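Local atomic coordinates of trans-2-enoyl-CoA reductase [NADH] (PDB entry 4GGO), a protein that catalyses the NADH-dependent reduction of the carbon-carbon double bond of trans-2-enoyl-CoA, turning crotonyl-CoA into butyryl-CoA for fatty acid synthesis. Residues P292-K303 and S367-D377. Sequence-based numbering, arbitrary orientation.
Sequences PLYLASLFKVMK and SLTDLAGYRHD
The helix N-cap at D370 meets the side of helix 291-305, where the turn between helices 365-368 and 371-380 lies against it. D370 N donates to A296 O at 3.0 Å, with an N-H...O angle of 164°. This donor sits above the carbonyl plane; K300 N reaches the same oxygen from the opposite face. The D370 carboxylate is divided between two tasks. OD1 caps its own helix by accepting from G373 N, which comes from above the carboxylate plane. D370 OD2 receives K303 NZ on its syn lone pair, in a salt bridge modelled at a short 2.5 Å. The K303 chain is extended beyond CG and meets D370 at about a right angle. A water donates to D370 OD1 and accepts weakly from K303 NZ.

K300 has CG anti to the backbone N (chi1 -176°), then bends at chi2 (65°). Its methylenes thus run past the end of helix 365-368, with K300 CG 3.2 Å from L368 O. Two waters accept from K300 NZ; one also donates to S367 O, and the other does so only weakly.

On the buried side, Y374 is a knob among P292, L295, A296 and F299. Its ring edge meets L295 CB, 4.0 Å from Y374 CE2, and Y374 OH lies 3.8 Å from P292 CB. A296 CB packs against L371 CD2 at 3.9 Å. The side chain of Y374 is also near V281 of the NAD(+) site.

The contact therefore runs from a tyrosine knob in a largely apolar hole, close to the cofactor site, to a charged, hydrated side. There, K303 and the helix N-terminus would both be expected to favour an ionised D370.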
ATOM      1  N   PRO A 292      16.718  -0.088   0.415  1.00 27.71           N
ATOM      2  CA  PRO A 292      16.786  -1.555   0.390  1.00 23.21           C
ATOM      3  C   PRO A 292      17.644  -2.130   1.515  1.00 25.90           C
ATOM      4  O   PRO A 292      17.315  -3.189   2.051  1.00 23.15           O
ATOM      5  CB  PRO A 292      17.437  -1.851  -0.966  1.00 26.77           C
ATOM      6  CG  PRO A 292      17.148  -0.648  -1.792  1.00 26.74           C
ATOM      7  CD  PRO A 292      17.242   0.494  -0.832  1.00 24.50           C
ATOM      8  N   LEU A 293      18.725  -1.440   1.863  1.00 22.26           N
ATOM      9  CA  LEU A 293      19.594  -1.880   2.948  1.00 21.12           C
ATOM     10  C   LEU A 293      18.902  -1.705   4.294  1.00 22.63           C
ATOM     11  O   LEU A 293      19.023  -2.549   5.180  1.00 22.57           O
ATOM     12  CB  LEU A 293      20.914  -1.107   2.936  1.00 22.55           C
ATOM     13  CG  LEU A 293      21.872  -1.425   4.088  1.00 27.62           C
ATOM     14  CD1 LEU A 293      22.259  -2.897   4.076  1.00 28.21           C
ATOM     15  CD2 LEU A 293      23.108  -0.543   4.028  1.00 35.39           C
ATOM     16  N   TYR A 294      18.184  -0.597   4.441  1.00 17.28           N
ATOM     17  CA  TYR A 294      17.429  -0.327   5.656  1.00 19.65           C
ATOM     18  C   TYR A 294      16.346  -1.379   5.885  1.00 20.72           C
ATOM     19  O   TYR A 294      16.246  -1.946   6.974  1.00 19.28           O
ATOM     20  CB  TYR A 294      16.801   1.066   5.599  1.00 20.28           C
ATOM     21  CG  TYR A 294      15.761   1.304   6.669  1.00 21.45           C
ATOM     22  CD1 TYR A 294      16.127   1.428   8.004  1.00 19.18           C
ATOM     23  CD2 TYR A 294      14.414   1.410   6.347  1.00 20.62           C
ATOM     24  CE1 TYR A 294      15.183   1.646   8.988  1.00 19.60           C
ATOM     25  CE2 TYR A 294      13.460   1.629   7.326  1.00 19.30           C
ATOM     26  CZ  TYR A 294      13.851   1.744   8.646  1.00 18.70           C
ATOM     27  OH  TYR A 294      12.911   1.963   9.627  1.00 18.95           O
ATOM     28  N   LEU A 295      15.546  -1.634   4.852  1.00 19.94           N
ATOM     29  CA  LEU A 295      14.456  -2.605   4.935  1.00 21.28           C
ATOM     30  C   LEU A 295      14.959  -4.011   5.237  1.00 17.34           C
ATOM     31  O   LEU A 295      14.383  -4.714   6.063  1.00 17.54           O
ATOM     32  CB  LEU A 295      13.639  -2.613   3.642  1.00 20.38           C
ATOM     33  CG  LEU A 295      12.767  -1.385   3.380  1.00 23.01           C
ATOM     34  CD1 LEU A 295      12.084  -1.500   2.032  1.00 23.89           C
ATOM     35  CD2 LEU A 295      11.743  -1.213   4.488  1.00 22.07           C
ATOM     36  N   ALA A 296      16.027  -4.418   4.558  1.00 18.55           N
ATOM     37  CA  ALA A 296      16.630  -5.725   4.798  1.00 22.38           C
ATOM     38  C   ALA A 296      17.107  -5.840   6.244  1.00 23.39           C
ATOM     39  O   ALA A 296      16.970  -6.889   6.875  1.00 19.45           O
ATOM     40  CB  ALA A 296      17.783  -5.964   3.835  1.00 27.54           C
ATOM     41  N   SER A 297      17.660  -4.750   6.762  1.00 20.22           N
ATOM     42  CA  SER A 297      18.115  -4.708   8.143  1.00 21.33           C
ATOM     43  C   SER A 297      16.926  -4.642   9.095  1.00 20.67           C
ATOM     44  O   SER A 297      16.938  -5.263  10.157  1.00 18.53           O
ATOM     45  CB  SER A 297      19.035  -3.508   8.364  1.00 24.21           C
ATOM     46  OG  SER A 297      20.119  -3.530   7.452  1.00 25.20           O
ATOM     47  N   LEU A 298      15.905  -3.886   8.704  1.00 16.34           N
ATOM     48  CA  LEU A 298      14.697  -3.733   9.507  1.00 15.48           C
ATOM     49  C   LEU A 298      13.970  -5.064   9.645  1.00 17.44           C
ATOM     50  O   LEU A 298      13.534  -5.428  10.737  1.00 20.69           O
ATOM     51  CB  LEU A 298      13.760  -2.694   8.886  1.00 15.03           C
ATOM     52  CG  LEU A 298      12.497  -2.355   9.681  1.00 18.44           C
ATOM     53  CD1 LEU A 298      12.853  -1.573  10.940  1.00 17.54           C
ATOM     54  CD2 LEU A 298      11.507  -1.579   8.825  1.00 17.42           C
ATOM     55  N   PHE A 299      13.839  -5.783   8.534  1.00 14.39           N
ATOM     56  CA  PHE A 299      13.189  -7.089   8.536  1.00 17.99           C
ATOM     57  C   PHE A 299      13.929  -8.038   9.474  1.00 22.21           C
ATOM     58  O   PHE A 299      13.314  -8.784  10.235  1.00 18.53           O
ATOM     59  CB  PHE A 299      13.147  -7.689   7.127  1.00 15.39           C
ATOM     60  CG  PHE A 299      12.275  -6.931   6.156  1.00 17.66           C
ATOM     61  CD1 PHE A 299      11.440  -5.913   6.589  1.00 21.76           C
ATOM     62  CD2 PHE A 299      12.287  -7.249   4.808  1.00 23.97           C
ATOM     63  CE1 PHE A 299      10.641  -5.222   5.694  1.00 16.19           C
ATOM     64  CE2 PHE A 299      11.490  -6.562   3.909  1.00 28.17           C
ATOM     65  CZ  PHE A 299      10.665  -5.549   4.355  1.00 24.73           C
ATOM     66  N   LYS A 300      15.256  -7.996   9.416  1.00 19.96           N
ATOM     67  CA  LYS A 300      16.095  -8.845  10.252  1.00 18.16           C
ATOM     68  C   LYS A 300      15.871  -8.560  11.735  1.00 20.27           C
ATOM     69  O   LYS A 300      15.626  -9.472  12.526  1.00 22.52           O
ATOM     70  CB  LYS A 300      17.566  -8.636   9.902  1.00 18.38           C
ATOM     71  CG  LYS A 300      18.519  -9.553  10.651  1.00 25.41           C
ATOM     72  CD  LYS A 300      18.294 -11.003  10.259  1.00 29.41           C
ATOM     73  CE  LYS A 300      19.418 -11.892  10.763  1.00 38.56           C
ATOM     74  NZ  LYS A 300      19.268 -13.295  10.287  1.00 38.31           N
ATOM     75  N   VAL A 301      15.955  -7.287  12.101  1.00 16.27           N
ATOM     76  CA  VAL A 301      15.799  -6.868  13.487  1.00 16.30           C
ATOM     77  C   VAL A 301      14.399  -7.163  14.026  1.00 19.20           C
ATOM     78  O   VAL A 301      14.249  -7.711  15.119  1.00 16.76           O
ATOM     79  CB  VAL A 301      16.106  -5.364  13.648  1.00 21.95           C
ATOM     80  CG1 VAL A 301      15.742  -4.886  15.042  1.00 23.45           C
ATOM     81  CG2 VAL A 301      17.576  -5.086  13.350  1.00 19.68           C
ATOM     82  N   MET A 302      13.377  -6.808  13.253  1.00 15.47           N
ATOM     83  CA  MET A 302      12.001  -6.941  13.722  1.00 20.94           C
ATOM     84  C   MET A 302      11.523  -8.393  13.791  1.00 19.39           C
ATOM     85  O   MET A 302      10.700  -8.740  14.639  1.00 20.18           O
ATOM     86  CB  MET A 302      11.052  -6.076  12.886  1.00 15.62           C
ATOM     87  CG  MET A 302      11.377  -4.590  12.971  1.00 15.81           C
ATOM     88  SD  MET A 302      10.145  -3.511  12.220  1.00 21.65           S
ATOM     89  CE  MET A 302       8.850  -3.552  13.459  1.00 24.19           C
ATOM     90  N   LYS A 303      12.046  -9.243  12.913  1.00 16.76           N
ATOM     91  CA  LYS A 303      11.717 -10.664  12.966  1.00 20.22           C
ATOM     92  C   LYS A 303      12.345 -11.318  14.194  1.00 28.23           C
ATOM     93  O   LYS A 303      11.756 -12.215  14.798  1.00 22.13           O
ATOM     94  CB  LYS A 303      12.147 -11.382  11.684  1.00 18.19           C
ATOM     95  CG  LYS A 303      11.220 -11.130  10.501  1.00 18.97           C
ATOM     96  CD  LYS A 303      11.734 -11.779   9.223  1.00 19.11           C
ATOM     97  CE  LYS A 303      10.773 -11.537   8.067  1.00 17.81           C
ATOM     98  NZ  LYS A 303      11.226 -12.189   6.808  1.00 31.52           N
ATOM     99  N   SER A 367      23.845 -13.024   5.637  1.00 32.74           N
ATOM    100  CA  SER A 367      23.792 -13.524   7.007  1.00 38.61           C
ATOM    101  C   SER A 367      23.345 -12.453   8.001  1.00 32.80           C
ATOM    102  O   SER A 367      22.584 -12.734   8.927  1.00 37.18           O
ATOM    103  CB  SER A 367      25.157 -14.083   7.420  1.00 34.70           C
ATOM    104  OG  SER A 367      25.127 -14.571   8.750  1.00 51.01           O
ATOM    105  N   LEU A 368      23.819 -11.226   7.804  1.00 31.32           N
ATOM    106  CA  LEU A 368      23.530 -10.132   8.725  1.00 27.91           C
ATOM    107  C   LEU A 368      22.130  -9.546   8.549  1.00 30.13           C
ATOM    108  O   LEU A 368      21.508  -9.117   9.520  1.00 28.32           O
ATOM    109  CB  LEU A 368      24.573  -9.020   8.583  1.00 24.10           C
ATOM    110  CG  LEU A 368      25.566  -8.845   9.732  1.00 39.76           C
ATOM    111  CD1 LEU A 368      26.449 -10.076   9.881  1.00 42.90           C
ATOM    112  CD2 LEU A 368      26.407  -7.594   9.527  1.00 31.73           C
ATOM    113  N   THR A 369      21.645  -9.517   7.312  1.00 28.48           N
ATOM    114  CA  THR A 369      20.332  -8.946   7.028  1.00 24.61           C
ATOM    115  C   THR A 369      19.382  -9.979   6.438  1.00 24.70           C
ATOM    116  O   THR A 369      19.798 -11.071   6.049  1.00 28.20           O
ATOM    117  CB  THR A 369      20.424  -7.748   6.063  1.00 25.69           C
ATOM    118  OG1 THR A 369      20.838  -8.201   4.768  1.00 28.31           O
ATOM    119  CG2 THR A 369      21.415  -6.717   6.582  1.00 25.23           C
ATOM    120  N   ASP A 370      18.104  -9.626   6.368  1.00 23.74           N
ATOM    121  CA  ASP A 370      17.096 -10.526   5.829  1.00 22.89           C
ATOM    122  C   ASP A 370      16.922 -10.307   4.330  1.00 29.12           C
ATOM    123  O   ASP A 370      15.863  -9.873   3.873  1.00 22.57           O
ATOM    124  CB  ASP A 370      15.760 -10.336   6.552  1.00 20.21           C
ATOM    125  CG  ASP A 370      14.757 -11.425   6.223  1.00 30.39           C
ATOM    126  OD1 ASP A 370      15.178 -12.486   5.714  1.00 25.35           O
ATOM    127  OD2 ASP A 370      13.550 -11.222   6.479  1.00 25.51           O
ATOM    128  N   LEU A 371      17.973 -10.605   3.571  1.00 25.08           N
ATOM    129  CA  LEU A 371      17.909 -10.519   2.119  1.00 27.76           C
ATOM    130  C   LEU A 371      16.932 -11.557   1.582  1.00 27.06           C
ATOM    131  O   LEU A 371      16.290 -11.343   0.556  1.00 28.97           O
ATOM    132  CB  LEU A 371      19.294 -10.724   1.502  1.00 24.26           C
ATOM    133  CG  LEU A 371      20.334  -9.641   1.794  1.00 28.18           C
ATOM    134  CD1 LEU A 371      21.620  -9.910   1.027  1.00 25.45           C
ATOM    135  CD2 LEU A 371      19.784  -8.262   1.459  1.00 24.48           C
ATOM    136  N   ALA A 372      16.822 -12.677   2.288  1.00 27.38           N
ATOM    137  CA  ALA A 372      15.881 -13.729   1.926  1.00 28.55           C
ATOM    138  C   ALA A 372      14.444 -13.231   2.032  1.00 28.01           C
ATOM    139  O   ALA A 372      13.630 -13.458   1.137  1.00 26.95           O
ATOM    140  CB  ALA A 372      16.087 -14.952   2.808  1.00 35.20           C
ATOM    141  N   GLY A 373      14.138 -12.552   3.134  1.00 30.24           N
ATOM    142  CA  GLY A 373      12.822 -11.976   3.334  1.00 26.10           C
ATOM    143  C   GLY A 373      12.512 -10.905   2.304  1.00 25.85           C
ATOM    144  O   GLY A 373      11.374 -10.775   1.854  1.00 28.48           O
ATOM    145  N   TYR A 374      13.532 -10.140   1.929  1.00 23.37           N
ATOM    146  CA  TYR A 374      13.374  -9.086   0.932  1.00 28.38           C
ATOM    147  C   TYR A 374      13.039  -9.688  -0.428  1.00 25.57           C
ATOM    148  O   TYR A 374      12.133  -9.215  -1.115  1.00 24.92           O
ATOM    149  CB  TYR A 374      14.648  -8.243   0.834  1.00 24.69           C
ATOM    150  CG  TYR A 374      14.465  -6.913   0.133  1.00 26.29           C
ATOM    151  CD1 TYR A 374      14.316  -6.844  -1.247  1.00 23.88           C
ATOM    152  CD2 TYR A 374      14.457  -5.723   0.851  1.00 25.81           C
ATOM    153  CE1 TYR A 374      14.153  -5.633  -1.891  1.00 27.94           C
ATOM    154  CE2 TYR A 374      14.295  -4.505   0.215  1.00 27.36           C
ATOM    155  CZ  TYR A 374      14.145  -4.467  -1.156  1.00 26.86           C
ATOM    156  OH  TYR A 374      13.985  -3.260  -1.798  1.00 26.96           O
ATOM    157  N   ARG A 375      13.778 -10.725  -0.815  1.00 27.76           N
ATOM    158  CA  ARG A 375      13.540 -11.402  -2.087  1.00 26.95           C
ATOM    159  C   ARG A 375      12.127 -11.968  -2.146  1.00 28.49           C
ATOM    160  O   ARG A 375      11.460 -11.891  -3.178  1.00 27.93           O
ATOM    161  CB  ARG A 375      14.556 -12.526  -2.310  1.00 29.21           C
ATOM    162  CG  ARG A 375      15.974 -12.052  -2.584  1.00 35.58           C
ATOM    163  CD  ARG A 375      16.862 -13.203  -3.034  1.00 27.37           C
ATOM    164  NE  ARG A 375      16.980 -14.246  -2.018  1.00 34.40           N
ATOM    165  CZ  ARG A 375      17.938 -14.285  -1.099  1.00 30.70           C
ATOM    166  NH1 ARG A 375      18.863 -13.336  -1.062  1.00 36.65           N
ATOM    167  NH2 ARG A 375      17.970 -15.272  -0.214  1.00 33.16           N
ATOM    168  N   HIS A 376      11.675 -12.532  -1.031  1.00 22.78           N
ATOM    169  CA  HIS A 376      10.340 -13.113  -0.958  1.00 25.36           C
ATOM    170  C   HIS A 376       9.254 -12.061  -1.156  1.00 21.65           C
ATOM    171  O   HIS A 376       8.336 -12.258  -1.947  1.00 24.65           O
ATOM    172  CB  HIS A 376      10.128 -13.832   0.374  1.00 24.12           C
ATOM    173  CG  HIS A 376       8.748 -14.387   0.541  1.00 28.29           C
ATOM    174  ND1 HIS A 376       8.291 -15.474  -0.173  1.00 30.55           N
ATOM    175  CD2 HIS A 376       7.718 -13.994   1.328  1.00 27.67           C
ATOM    176  CE1 HIS A 376       7.043 -15.732   0.172  1.00 32.75           C
ATOM    177  NE2 HIS A 376       6.670 -14.849   1.081  1.00 33.10           N
ATOM    178  N   ASP A 377       9.364 -10.948  -0.436  1.00 23.44           N
ATOM    179  CA  ASP A 377       8.373  -9.879  -0.536  1.00 26.28           C
ATOM    180  C   ASP A 377       8.324  -9.282  -1.938  1.00 28.48           C
ATOM    181  O   ASP A 377       7.248  -8.989  -2.460  1.00 24.30           O
ATOM    182  CB  ASP A 377       8.644  -8.784   0.497  1.00 22.71           C
ATOM    183  CG  ASP A 377       8.327  -9.228   1.911  1.00 30.28           C
ATOM    184  OD1 ASP A 377       7.680 -10.285   2.070  1.00 35.15           O
ATOM    185  OD2 ASP A 377       8.715  -8.517   2.862  1.00 34.36           O
TER
HETATM  186  O   HOH W   1      20.120 -14.016   7.536  1.00 41.87           O
HETATM  187  O   HOH W   2      21.676 -14.072  11.947  1.00 48.06           O
HETATM  188  O   HOH W   3      13.294 -14.540   5.984  1.00 33.04           O
HETATM  189  O   HOH W   4       9.235 -12.193   4.329  1.00 42.28           O